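Local coordinates for putative acyl-[acyl-carrier-protein]--UDP-N-acetylglucosamine O-acyltransferase (Bacteroides fragilis, PDB 4R36) that probably transfers an acyl chain from acyl carrier protein to UDP-N-acetylglucosamine, as a left-handed beta-helix acyltransferase assembled from three subunits, at residues Asn109-Arg114 with Gly133-His138; Asn61-Tyr66 with Gly79-Ala84. All coordinates share one frame; numbering follows the deposited sequence.

Interaction 1: Asn109-Arg114 with Gly133-His138; sequences NVTINR and GVHVAH. With ACT (acetate ion), chain D.
Thr111 and His135 meet edge-on: the hydroxyl OG1 lies in the plane of the imidazole and shares a hydrogen bond of 2.7 Å with ND1. Thr111 holds OG1 between its backbone N and carbonyl carbon (chi1 52°), which turns the hydroxyl rather than the methyl to the neighbouring strand. A water hydrogen-bonded to the same OG1 also lies within hydrogen-bonding distance of Asn109 O and Val134 O, so ring and water both hold the hydroxyl. Farther round the same ring edge, Asn113 OD1 comes to 3.3 Å from His135 CE1, the amide plane being steeply inclined, by 72°, to the imidazole. At the far nitrogen, His135 NE2 donates to OXT of an acetate ion at 2.7 Å; the acetate, probably from the crystallisation liquor, is also held by Asn150 of the second subunit. A second water joins Asn113 OD1, acetate OXT and His138 N. These polar groups sit where adjacent coils of a left-handed parallel beta-helix stack in register, on the face that packs against Glu108 and Glu132 of the second subunit. On the reverse face the chemistry changes: Ile112 and Val136 lie side by side and point the same way, with Ile112 CG2 4.0 Å from Val136 CB, packed also against Thr122. Between the two faces run the backbone bonds of a parallel strand pair, Thr111 N to Val134 O at 2.9 Å, Val136 N to Thr111 O at 2.7 Å and Asn113 N to Val136 O at 3.0 Å. Beyond them His138, which belongs to the UDP-N-acetylglucosamine site, rests its CB 3.4 Å from Arg114 O.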
ATOM      1  N   ASN A 109      -0.673 -11.515  -0.799  1.00 14.22           N
ATOM      2  CA  ASN A 109       0.127 -10.747   0.142  1.00 16.09           C
ATOM      3  C   ASN A 109      -0.602 -10.163   1.341  1.00 14.86           C
ATOM      4  O   ASN A 109      -0.073  -9.264   1.964  1.00 14.87           O
ATOM      5  CB  ASN A 109       0.855  -9.635  -0.605  1.00 15.87           C
ATOM      6  CG  ASN A 109       1.858 -10.186  -1.573  1.00 17.38           C
ATOM      7  OD1 ASN A 109       2.724 -10.982  -1.157  1.00 16.17           O
ATOM      8  ND2 ASN A 109       1.736  -9.840  -2.883  1.00 16.37           N
ATOM      9  N   VAL A 110      -1.773 -10.686   1.672  1.00 13.52           N
ATOM     10  CA  VAL A 110      -2.422 -10.341   2.914  1.00 15.11           C
ATOM     11  C   VAL A 110      -1.575 -10.828   4.092  1.00 17.52           C
ATOM     12  O   VAL A 110      -0.997 -11.920   4.041  1.00 16.60           O
ATOM     13  CB  VAL A 110      -3.822 -10.899   2.993  1.00 14.83           C
ATOM     14  CG1 VAL A 110      -4.333 -10.877   4.414  1.00 15.94           C
ATOM     15  CG2 VAL A 110      -4.769 -10.159   2.024  1.00 16.06           C
ATOM     16  N   THR A 111      -1.441 -10.006   5.122  1.00 15.90           N
ATOM     17  CA  THR A 111      -0.709 -10.376   6.299  1.00 15.50           C
ATOM     18  C   THR A 111      -1.679 -10.393   7.497  1.00 17.04           C
ATOM     19  O   THR A 111      -2.398  -9.416   7.751  1.00 18.13           O
ATOM     20  CB  THR A 111       0.500  -9.437   6.579  1.00 16.47           C
ATOM     21  OG1 THR A 111       0.095  -8.046   6.578  1.00 17.49           O
ATOM     22  CG2 THR A 111       1.593  -9.638   5.551  1.00 17.70           C
ATOM     23  N   ILE A 112      -1.686 -11.512   8.233  1.00 15.50           N
ATOM     24  CA  ILE A 112      -2.410 -11.600   9.467  1.00 15.54           C
ATOM     25  C   ILE A 112      -1.436 -12.043  10.563  1.00 15.92           C
ATOM     26  O   ILE A 112      -1.101 -13.219  10.671  1.00 15.87           O
ATOM     27  CB  ILE A 112      -3.629 -12.536   9.371  1.00 16.23           C
ATOM     28  CG1 ILE A 112      -4.507 -12.210   8.161  1.00 18.22           C
ATOM     29  CG2 ILE A 112      -4.442 -12.535  10.653  1.00 17.09           C
ATOM     30  CD1 ILE A 112      -5.642 -13.173   7.899  1.00 19.29           C
ATOM     31  N   ASN A 113      -0.991 -11.097  11.378  1.00 16.30           N
ATOM     32  CA  ASN A 113      -0.034 -11.417  12.396  1.00 15.58           C
ATOM     33  C   ASN A 113      -0.753 -12.085  13.581  1.00 16.87           C
ATOM     34  O   ASN A 113      -1.886 -11.751  13.914  1.00 15.41           O
ATOM     35  CB  ASN A 113       0.719 -10.178  12.919  1.00 14.64           C
ATOM     36  CG  ASN A 113       1.486  -9.349  11.872  1.00 14.65           C
ATOM     37  OD1 ASN A 113       1.828  -8.204  12.181  1.00 16.18           O
ATOM     38  ND2 ASN A 113       1.770  -9.876  10.711  1.00 15.44           N
ATOM     39  N   ARG A 114      -0.053 -12.982  14.283  1.00 17.88           N
ATOM     40  CA  ARG A 114      -0.546 -13.489  15.523  1.00 17.64           C
ATOM     41  C   ARG A 114      -0.557 -12.480  16.635  1.00 18.46           C
ATOM     42  O   ARG A 114      -0.019 -11.341  16.526  1.00 18.93           O
ATOM     43  CB  ARG A 114       0.202 -14.782  15.933  1.00 18.89           C
ATOM     44  CG  ARG A 114       1.672 -14.701  16.315  1.00 20.74           C
ATOM     45  CD  ARG A 114       2.102 -16.166  16.548  1.00 19.80           C
ATOM     46  NE  ARG A 114       3.507 -16.392  16.894  1.00 19.93           N
ATOM     47  CZ  ARG A 114       4.020 -16.484  18.128  1.00 20.77           C
ATOM     48  NH1 ARG A 114       3.319 -16.239  19.188  1.00 21.06           N
ATOM     49  NH2 ARG A 114       5.308 -16.759  18.288  1.00 21.42           N
ATOM     50  N   GLY A 133      -2.877  -7.306  -0.119  1.00 13.57           N
ATOM     51  CA  GLY A 133      -2.057  -6.458   0.658  1.00 15.92           C
ATOM     52  C   GLY A 133      -2.652  -5.939   1.981  1.00 14.98           C
ATOM     53  O   GLY A 133      -1.972  -5.207   2.751  1.00 15.31           O
ATOM     54  N   VAL A 134      -3.867  -6.320   2.269  1.00 13.98           N
ATOM     55  CA  VAL A 134      -4.475  -5.986   3.546  1.00 14.87           C
ATOM     56  C   VAL A 134      -3.636  -6.507   4.707  1.00 14.97           C
ATOM     57  O   VAL A 134      -3.062  -7.602   4.621  1.00 15.26           O
ATOM     58  CB  VAL A 134      -5.927  -6.508   3.644  1.00 14.95           C
ATOM     59  CG1 VAL A 134      -6.458  -6.556   5.119  1.00 15.56           C
ATOM     60  CG2 VAL A 134      -6.858  -5.657   2.841  1.00 15.81           C
ATOM     61  N   HIS A 135      -3.449  -5.666   5.712  1.00 13.94           N
ATOM     62  CA  HIS A 135      -2.756  -6.022   6.932  1.00 15.11           C
ATOM     63  C   HIS A 135      -3.695  -6.101   8.128  1.00 15.26           C
ATOM     64  O   HIS A 135      -4.464  -5.116   8.446  1.00 14.33           O
ATOM     65  CB  HIS A 135      -1.612  -5.066   7.199  1.00 17.20           C
ATOM     66  CG  HIS A 135      -0.909  -5.302   8.504  1.00 18.80           C
ATOM     67  ND1 HIS A 135       0.002  -6.319   8.681  1.00 19.76           N
ATOM     68  CD2 HIS A 135      -0.987  -4.653   9.693  1.00 19.43           C
ATOM     69  CE1 HIS A 135       0.470  -6.274   9.907  1.00 20.49           C
ATOM     70  NE2 HIS A 135      -0.143  -5.302  10.558  1.00 20.28           N
ATOM     71  N   VAL A 136      -3.606  -7.219   8.848  1.00 15.79           N
ATOM     72  CA  VAL A 136      -4.346  -7.387  10.118  1.00 14.39           C
ATOM     73  C   VAL A 136      -3.355  -7.555  11.276  1.00 16.96           C
ATOM     74  O   VAL A 136      -2.625  -8.535  11.314  1.00 15.67           O
ATOM     75  CB  VAL A 136      -5.258  -8.616  10.048  1.00 16.04           C
ATOM     76  CG1 VAL A 136      -6.111  -8.727  11.306  1.00 16.58           C
ATOM     77  CG2 VAL A 136      -6.180  -8.575   8.854  1.00 16.28           C
ATOM     78  N   ALA A 137      -3.299  -6.538  12.143  1.00 14.80           N
ATOM     79  CA  ALA A 137      -2.296  -6.463  13.144  1.00 15.87           C
ATOM     80  C   ALA A 137      -2.656  -7.349  14.310  1.00 16.33           C
ATOM     81  O   ALA A 137      -3.788  -7.827  14.431  1.00 15.78           O
ATOM     82  CB  ALA A 137      -2.091  -5.051  13.605  1.00 13.85           C
ATOM     83  N   HIS A 138      -1.639  -7.563  15.141  1.00 16.74           N
ATOM     84  CA  HIS A 138      -1.812  -8.318  16.393  1.00 18.16           C
ATOM     85  C   HIS A 138      -3.073  -7.970  17.180  1.00 15.96           C
ATOM     86  O   HIS A 138      -3.421  -6.801  17.355  1.00 15.07           O
ATOM     87  CB  HIS A 138      -0.610  -8.077  17.279  1.00 17.15           C
ATOM     88  CG  HIS A 138      -0.496  -6.674  17.786  1.00 17.40           C
ATOM     89  ND1 HIS A 138      -0.997  -6.290  19.008  1.00 20.12           N
ATOM     90  CD2 HIS A 138       0.173  -5.599  17.294  1.00 18.29           C
ATOM     91  CE1 HIS A 138      -0.714  -5.016  19.225  1.00 19.39           C
ATOM     92  NE2 HIS A 138       0.006  -4.577  18.203  1.00 21.17           N
TER
HETATM   93  C   ACT D1002       0.853  -3.227  13.058  1.00 26.30           C
HETATM   94  O   ACT D1002       0.296  -2.465  12.203  1.00 24.52           O
HETATM   95  OXT ACT D1002       1.020  -4.444  12.825  1.00 19.26           O
HETATM   96  CH3 ACT D1002       1.301  -2.743  14.425  1.00 29.02           C
HETATM   97  O   HOH W   1      -0.162  -7.092   3.983  1.00 18.43           O
HETATM   98  O   HOH W   2       1.189  -6.701  14.365  1.00 14.87           O

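Interaction 2: Asn61-Tyr66 with Gly79-Ala84; sequences NANILY and GAVIGA
Leu65 leans across to the neighbouring coil, its CD1 packing 3.7 Å from Ala84 CB and 4.0 Å from Val81 CG1. CG lies anti to the carbonyl carbon (chi1 -52°), beside the backbone N, and carries the one methyl CD1 to both Val81 and Ala84. The other apolar pair is Ile64 with Ile82: they run side by side in the same direction and meet through their CD1 methyls at 4.1 Å, with Ile76 touching both. Backbone bonding supplies the second kind of contact. Asn63 N donates to Ala80 O at 2.9 Å, Ile82 N to Asn63 O at 2.9 Å and Leu65 N to Ile82 O at 2.7 Å, while Gly79 N adds a weak bond to Asn61 O. Gly83 has backbone angles (phi 96°, psi 8°) that suit glycine, and with no side chain between them its C lies 3.9 Å from Leu65 CB. Water forms the third: the carbonyls Tyr66 O and Gly83 O face each other as two acceptors, and one water donates to both. Paired short parallel strands, with isoleucines on one face and Asn63 and Val81 on the other, are characteristic of hexapeptide-repeat coils in a left-handed parallel beta-helix.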
ATOM      1  N   ASN A  61       3.171 -20.361  -2.977  1.00 23.37           N
ATOM      2  CA  ASN A  61       4.001 -19.394  -2.287  1.00 22.96           C
ATOM      3  C   ASN A  61       3.295 -18.701  -1.115  1.00 22.72           C
ATOM      4  O   ASN A  61       3.719 -17.679  -0.713  1.00 23.30           O
ATOM      5  CB  ASN A  61       4.605 -18.358  -3.256  1.00 27.44           C
ATOM      6  CG  ASN A  61       5.577 -18.999  -4.307  1.00 30.52           C
ATOM      7  OD1 ASN A  61       6.788 -19.170  -4.061  1.00 31.04           O
ATOM      8  ND2 ASN A  61       5.033 -19.331  -5.471  1.00 25.85           N
ATOM      9  N   ALA A  62       2.258 -19.283  -0.541  1.00 19.56           N
ATOM     10  CA  ALA A  62       1.638 -18.758   0.647  1.00 19.78           C
ATOM     11  C   ALA A  62       2.398 -19.324   1.840  1.00 21.16           C
ATOM     12  O   ALA A  62       3.033 -20.400   1.714  1.00 20.05           O
ATOM     13  CB  ALA A  62       0.171 -19.137   0.693  1.00 20.43           C
ATOM     14  N   ASN A  63       2.306 -18.635   2.987  1.00 19.27           N
ATOM     15  CA  ASN A  63       3.012 -18.995   4.197  1.00 20.54           C
ATOM     16  C   ASN A  63       2.038 -19.076   5.376  1.00 21.27           C
ATOM     17  O   ASN A  63       1.314 -18.085   5.672  1.00 19.92           O
ATOM     18  CB  ASN A  63       4.095 -18.000   4.497  1.00 22.13           C
ATOM     19  CG  ASN A  63       5.012 -17.749   3.294  1.00 27.56           C
ATOM     20  OD1 ASN A  63       4.749 -16.930   2.354  1.00 39.30           O
ATOM     21  ND2 ASN A  63       6.067 -18.357   3.351  1.00 29.54           N
ATOM     22  N   ILE A  64       1.952 -20.251   6.020  1.00 17.90           N
ATOM     23  CA  ILE A  64       1.118 -20.465   7.175  1.00 17.67           C
ATOM     24  C   ILE A  64       2.042 -20.789   8.339  1.00 22.22           C
ATOM     25  O   ILE A  64       2.644 -21.922   8.435  1.00 20.26           O
ATOM     26  CB  ILE A  64       0.110 -21.619   6.954  1.00 19.41           C
ATOM     27  CG1 ILE A  64      -0.582 -21.577   5.592  1.00 22.24           C
ATOM     28  CG2 ILE A  64      -0.935 -21.683   8.097  1.00 19.54           C
ATOM     29  CD1 ILE A  64      -1.478 -20.380   5.401  1.00 23.55           C
ATOM     30  N   LEU A  65       2.194 -19.812   9.234  1.00 19.87           N
ATOM     31  CA  LEU A  65       3.221 -19.884  10.259  1.00 20.90           C
ATOM     32  C   LEU A  65       2.718 -20.316  11.653  1.00 18.95           C
ATOM     33  O   LEU A  65       1.497 -20.385  11.937  1.00 18.49           O
ATOM     34  CB  LEU A  65       3.924 -18.520  10.350  1.00 21.54           C
ATOM     35  CG  LEU A  65       4.472 -17.892   9.060  1.00 22.19           C
ATOM     36  CD1 LEU A  65       5.132 -16.552   9.425  1.00 23.22           C
ATOM     37  CD2 LEU A  65       5.470 -18.828   8.405  1.00 23.40           C
ATOM     38  N   TYR A  66       3.690 -20.652  12.485  1.00 19.61           N
ATOM     39  CA  TYR A  66       3.492 -21.060  13.855  1.00 18.93           C
ATOM     40  C   TYR A  66       2.398 -20.227  14.528  1.00 22.73           C
ATOM     41  O   TYR A  66       2.500 -18.978  14.625  1.00 20.32           O
ATOM     42  CB  TYR A  66       4.838 -20.826  14.568  1.00 21.42           C
ATOM     43  CG  TYR A  66       4.867 -21.230  15.999  1.00 23.75           C
ATOM     44  CD1 TYR A  66       4.475 -20.359  16.997  1.00 24.96           C
ATOM     45  CD2 TYR A  66       5.340 -22.514  16.384  1.00 25.14           C
ATOM     46  CE1 TYR A  66       4.546 -20.720  18.331  1.00 27.84           C
ATOM     47  CE2 TYR A  66       5.389 -22.880  17.734  1.00 26.77           C
ATOM     48  CZ  TYR A  66       4.991 -22.007  18.693  1.00 29.82           C
ATOM     49  OH  TYR A  66       5.038 -22.350  20.017  1.00 31.64           O
ATOM     50  N   GLY A  79       1.358 -15.714  -1.783  1.00 17.85           N
ATOM     51  CA  GLY A  79       2.106 -14.666  -1.079  1.00 17.31           C
ATOM     52  C   GLY A  79       1.441 -14.182   0.216  1.00 17.09           C
ATOM     53  O   GLY A  79       2.078 -13.462   0.945  1.00 18.24           O
ATOM     54  N   ALA A  80       0.230 -14.649   0.556  1.00 17.76           N
ATOM     55  CA  ALA A  80      -0.317 -14.372   1.876  1.00 16.72           C
ATOM     56  C   ALA A  80       0.555 -14.952   2.985  1.00 16.89           C
ATOM     57  O   ALA A  80       1.225 -15.992   2.807  1.00 17.72           O
ATOM     58  CB  ALA A  80      -1.712 -14.910   1.982  1.00 16.58           C
ATOM     59  N   VAL A  81       0.626 -14.236   4.097  1.00 17.05           N
ATOM     60  CA  VAL A  81       1.404 -14.672   5.200  1.00 17.79           C
ATOM     61  C   VAL A  81       0.504 -14.627   6.435  1.00 17.62           C
ATOM     62  O   VAL A  81       0.217 -13.521   6.967  1.00 14.99           O
ATOM     63  CB  VAL A  81       2.661 -13.801   5.395  1.00 17.29           C
ATOM     64  CG1 VAL A  81       3.515 -14.349   6.535  1.00 19.74           C
ATOM     65  CG2 VAL A  81       3.486 -13.693   4.088  1.00 18.38           C
ATOM     66  N   ILE A  82       0.172 -15.790   6.960  1.00 17.96           N
ATOM     67  CA  ILE A  82      -0.624 -15.904   8.171  1.00 17.23           C
ATOM     68  C   ILE A  82       0.218 -16.397   9.331  1.00 18.81           C
ATOM     69  O   ILE A  82       0.972 -17.375   9.201  1.00 17.55           O
ATOM     70  CB  ILE A  82      -1.824 -16.831   7.909  1.00 19.85           C
ATOM     71  CG1 ILE A  82      -2.691 -16.276   6.750  1.00 21.03           C
ATOM     72  CG2 ILE A  82      -2.688 -16.981   9.154  1.00 18.13           C
ATOM     73  CD1 ILE A  82      -3.842 -17.162   6.365  1.00 21.48           C
ATOM     74  N   GLY A  83       0.158 -15.661  10.455  1.00 17.34           N
ATOM     75  CA  GLY A  83       0.736 -16.058  11.699  1.00 16.34           C
ATOM     76  C   GLY A  83       2.093 -15.541  12.054  1.00 17.50           C
ATOM     77  O   GLY A  83       2.635 -15.923  13.095  1.00 16.46           O
ATOM     78  N   ALA A  84       2.640 -14.611  11.276  1.00 17.30           N
ATOM     79  CA  ALA A  84       3.899 -14.020  11.680  1.00 18.49           C
ATOM     80  C   ALA A  84       3.774 -13.275  13.003  1.00 17.47           C
ATOM     81  O   ALA A  84       2.662 -12.803  13.379  1.00 17.38           O
ATOM     82  CB  ALA A  84       4.437 -13.103  10.612  1.00 17.91           C
TER
HETATM   83  O   HOH W   3       4.564 -17.221  14.297  1.00 19.96           O

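Interactions 1 and 2 are successive samples of one parallel sheet, since strand 81-82 adjoins strand 111-112; Val110 O to Val81 N and Ile112 O to Gly83 N are probable hydrogen bonds across the seam. Both contacts are buried, and each turns an aliphatic face away from the one meeting the second subunit. Their chemistry diverges on that subunit-facing side. In 109-114 with 133-138 it is polar, threaded with waters and an acetate, near the substrate site; in 61-66 with 79-84, farther from the chain centre, leucine, valine and alanine packing is prominent. Asn109, whose counterparts from all three subunits bind calcium, lies beside Gly79 of interaction 2.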